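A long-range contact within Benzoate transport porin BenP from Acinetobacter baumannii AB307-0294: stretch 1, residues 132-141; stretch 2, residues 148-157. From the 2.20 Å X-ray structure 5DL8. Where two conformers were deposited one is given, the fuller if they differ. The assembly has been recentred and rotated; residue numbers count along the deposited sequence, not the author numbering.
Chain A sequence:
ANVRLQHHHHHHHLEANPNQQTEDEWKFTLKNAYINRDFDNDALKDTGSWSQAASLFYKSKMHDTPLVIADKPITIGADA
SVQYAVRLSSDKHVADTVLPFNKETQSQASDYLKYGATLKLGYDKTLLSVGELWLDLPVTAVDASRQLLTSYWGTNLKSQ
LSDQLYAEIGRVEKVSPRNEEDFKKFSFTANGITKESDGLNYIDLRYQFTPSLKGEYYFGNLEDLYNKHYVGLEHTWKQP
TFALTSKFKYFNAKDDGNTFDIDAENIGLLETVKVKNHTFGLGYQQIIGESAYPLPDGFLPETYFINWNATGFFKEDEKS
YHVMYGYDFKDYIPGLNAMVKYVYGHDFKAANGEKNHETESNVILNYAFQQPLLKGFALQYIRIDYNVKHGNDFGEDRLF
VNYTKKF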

# COMPACT_ATOMS: atom_id res chain seq x y z
N GLU A 132 -0.28 8.80 15.55
CA GLU A 132 -0.25 7.70 14.57
C GLU A 132 -1.24 8.09 13.44
O GLU A 132 -2.38 8.40 13.68
CB GLU A 132 -0.60 6.33 15.26
CG GLU A 132 -0.65 5.16 14.32
CD GLU A 132 -0.87 3.81 14.97
OE1 GLU A 132 -1.85 3.65 15.76
OE2 GLU A 132 -0.07 2.90 14.65
N LEU A 133 -0.78 7.93 12.21
CA LEU A 133 -1.57 8.18 11.07
C LEU A 133 -1.60 6.91 10.17
O LEU A 133 -0.57 6.31 9.86
CB LEU A 133 -0.87 9.31 10.28
CG LEU A 133 -0.44 10.59 11.00
CD1 LEU A 133 0.24 11.59 10.06
CD2 LEU A 133 -1.68 11.20 11.71
N TRP A 134 -2.82 6.57 9.75
CA TRP A 134 -3.07 5.61 8.76
C TRP A 134 -3.25 6.38 7.42
O TRP A 134 -4.31 6.75 7.08
CB TRP A 134 -4.40 4.79 9.07
CG TRP A 134 -4.25 4.18 10.38
CD1 TRP A 134 -4.63 4.73 11.55
CD2 TRP A 134 -3.48 2.96 10.70
NE1 TRP A 134 -4.18 3.88 12.61
CE2 TRP A 134 -3.49 2.81 12.10
CE3 TRP A 134 -2.88 1.97 9.92
CZ2 TRP A 134 -2.91 1.68 12.78
CZ3 TRP A 134 -2.21 0.84 10.61
CH2 TRP A 134 -2.22 0.76 12.04
N LEU A 135 -2.23 6.46 6.63
CA LEU A 135 -2.24 7.24 5.38
C LEU A 135 -2.63 6.32 4.23
O LEU A 135 -2.20 5.12 4.19
CB LEU A 135 -0.82 7.79 5.14
CG LEU A 135 -0.45 8.77 6.25
CD1 LEU A 135 0.97 9.20 6.17
CD2 LEU A 135 -1.43 9.98 6.37
N ASP A 136 -3.33 6.91 3.29
CA ASP A 136 -3.72 6.27 2.08
C ASP A 136 -3.38 7.24 0.92
O ASP A 136 -4.27 7.80 0.32
CB ASP A 136 -5.25 5.96 2.06
CG ASP A 136 -5.67 5.18 0.80
OD1 ASP A 136 -4.81 4.69 0.01
OD2 ASP A 136 -6.88 5.05 0.59
N LEU A 137 -2.08 7.39 0.65
CA LEU A 137 -1.51 8.36 -0.26
C LEU A 137 -0.38 7.77 -1.05
O LEU A 137 0.24 6.74 -0.68
CB LEU A 137 -0.93 9.52 0.54
CG LEU A 137 -2.05 10.36 1.23
CD1 LEU A 137 -1.43 11.17 2.33
CD2 LEU A 137 -2.88 11.27 0.32
N PRO A 138 -0.03 8.44 -2.13
CA PRO A 138 1.32 8.21 -2.72
C PRO A 138 2.48 8.29 -1.68
O PRO A 138 2.41 9.06 -0.70
CB PRO A 138 1.41 9.39 -3.64
CG PRO A 138 -0.08 9.51 -4.12
CD PRO A 138 -0.78 9.48 -2.83
N VAL A 139 3.54 7.53 -1.87
CA VAL A 139 4.49 7.30 -0.86
C VAL A 139 4.04 6.51 0.45
O VAL A 139 4.71 5.56 0.84
CB VAL A 139 5.18 8.64 -0.32
CG1 VAL A 139 6.45 8.23 0.49
CG2 VAL A 139 5.55 9.64 -1.44
N THR A 140 2.98 7.00 1.15
CA THR A 140 2.56 6.51 2.42
C THR A 140 1.22 5.85 2.24
O THR A 140 0.16 6.52 2.33
CB THR A 140 2.54 7.67 3.43
OG1 THR A 140 1.61 8.64 3.02
CG2 THR A 140 3.97 8.31 3.59
N ALA A 141 1.15 4.58 1.93
CA ALA A 141 -0.21 3.94 1.69
C ALA A 141 -0.65 2.95 2.78
O ALA A 141 0.06 2.75 3.78
CB ALA A 141 -0.22 3.23 0.32
N LEU A 148 1.59 -7.98 10.13
CA LEU A 148 1.12 -6.67 10.74
C LEU A 148 1.17 -5.50 9.67
O LEU A 148 1.79 -5.67 8.58
CB LEU A 148 1.82 -6.38 12.05
CG LEU A 148 1.79 -7.53 13.10
CD1 LEU A 148 2.37 -7.06 14.44
CD2 LEU A 148 0.32 -7.99 13.25
N LEU A 149 0.50 -4.39 9.96
CA LEU A 149 0.24 -3.27 9.00
C LEU A 149 1.12 -2.03 9.31
O LEU A 149 1.40 -1.63 10.48
CB LEU A 149 -1.18 -2.83 9.16
CG LEU A 149 -2.35 -3.53 8.48
CD1 LEU A 149 -2.22 -5.00 8.35
CD2 LEU A 149 -3.71 -3.16 9.07
N THR A 150 1.64 -1.46 8.25
CA THR A 150 2.41 -0.20 8.29
C THR A 150 1.51 0.94 8.77
O THR A 150 0.34 1.04 8.41
CB THR A 150 2.98 0.07 6.87
OG1 THR A 150 3.67 -1.12 6.49
CG2 THR A 150 3.97 1.32 6.74
N SER A 151 2.02 1.75 9.68
CA SER A 151 1.46 3.05 10.00
C SER A 151 2.58 4.08 10.12
O SER A 151 3.79 3.71 9.94
CB SER A 151 0.65 2.91 11.27
OG SER A 151 1.48 2.67 12.41
N TYR A 152 2.22 5.34 10.46
CA TYR A 152 3.10 6.53 10.35
C TYR A 152 2.96 7.44 11.59
O TYR A 152 1.97 7.35 12.35
CB TYR A 152 2.66 7.31 9.05
CG TYR A 152 2.85 6.50 7.83
CD1 TYR A 152 4.06 6.35 7.27
CD2 TYR A 152 1.81 5.73 7.32
CE1 TYR A 152 4.25 5.53 6.12
CE2 TYR A 152 2.00 4.94 6.21
CZ TYR A 152 3.20 4.83 5.63
OH TYR A 152 3.30 3.99 4.53
N TRP A 153 3.92 8.29 11.85
CA TRP A 153 3.75 9.16 12.97
C TRP A 153 3.98 10.58 12.49
O TRP A 153 5.02 10.85 11.86
CB TRP A 153 4.76 8.81 14.03
CG TRP A 153 4.66 9.52 15.39
CD1 TRP A 153 5.43 10.62 15.86
CD2 TRP A 153 3.85 9.11 16.48
NE1 TRP A 153 5.09 10.89 17.16
CE2 TRP A 153 4.11 9.99 17.56
CE3 TRP A 153 2.91 8.07 16.66
CZ2 TRP A 153 3.45 9.87 18.80
CZ3 TRP A 153 2.27 7.96 17.90
CH2 TRP A 153 2.54 8.86 18.94
N GLY A 154 3.07 11.46 12.85
CA GLY A 154 3.17 12.89 12.44
C GLY A 154 1.93 13.68 12.71
O GLY A 154 1.15 13.33 13.59
N THR A 155 1.78 14.80 11.99
CA THR A 155 0.61 15.65 12.06
C THR A 155 0.05 15.83 10.71
O THR A 155 0.84 16.08 9.78
CB THR A 155 1.04 17.01 12.52
OG1 THR A 155 1.86 16.83 13.66
CG2 THR A 155 -0.14 17.85 12.88
N ASN A 156 -1.27 15.72 10.57
CA ASN A 156 -1.94 16.16 9.34
C ASN A 156 -3.25 16.88 9.51
O ASN A 156 -3.82 16.86 10.58
CB ASN A 156 -2.07 15.03 8.32
CG ASN A 156 -3.09 13.91 8.71
OD1 ASN A 156 -3.92 13.98 9.62
ND2 ASN A 156 -3.09 12.93 7.88
N LEU A 157 -3.66 17.56 8.44
CA LEU A 157 -4.86 18.45 8.38
C LEU A 157 -5.60 18.10 7.11
O LEU A 157 -4.98 18.05 6.04
CB LEU A 157 -4.50 19.93 8.40
CG LEU A 157 -5.64 20.95 8.50
CD1 LEU A 157 -6.47 20.72 9.76
CD2 LEU A 157 -5.10 22.38 8.46

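The shortest side-chain contact between the stretches is a hydrogen bond from Ser-151 OG to Glu-132 OE2, 2.7 Å long. Glu-132 reaches it with chi1 and chi2 both t, an extended chain on the face it shares with Trp-153. Its other carboxylate oxygen, OE1, is hydrogen-bonded elsewhere in the structure, so neither oxygen of this buried acid is left without a partner. The serine is short enough to offer its hydroxyl from close to the backbone.

Two backbone hydrogen bonds join Leu-133 and Tyr-152 as an antiparallel pair. Leu-133 N donates to Tyr-152 O at 2.8 Å with good geometry. Tyr-152 N returns a weak bond to Leu-133 O at 3.0 Å, bent to 132°. Glu-132 and Trp-153 form the neighbouring non-hydrogen-bonded pair. Here Glu-132 CA lies 3.2 Å from Tyr-152 O, a CA-H...O contact that supplements the ladder.

Leu-133 and Tyr-152 put their side chains on the same face of the sheet, with Leu-133 CB 4.2 Å from Tyr-152 CB. Leu-133 also packs over the corner of the chain, where its CD1 is 3.8 Å from Gly-154 C. Gly-154 has no side chain, so Leu-133 CD1 meets its backbone.

Tyr-152 has the largest area covered by the other stretch. Thr-140 CB sits over one face of its ring, 3.9 Å from the centroid, in a CH-pi contact. Leu-135 CD1 approaches Tyr-152 CG to 3.7 Å. The flat ring offers Thr-140 a face to pack on, and Leu-135 adds an apolar contact to the same buried ring.

Trp-134 points its CB away, but its indole end comes back to stretch 2. Ser-151 CB lies over the six-membered ring, 3.7 Å from the centroid, and Leu-149 CB meets the ring edge, 4.1 Å from Trp-134 CZ3. Together the stretches bury 678 Å², both sides summed.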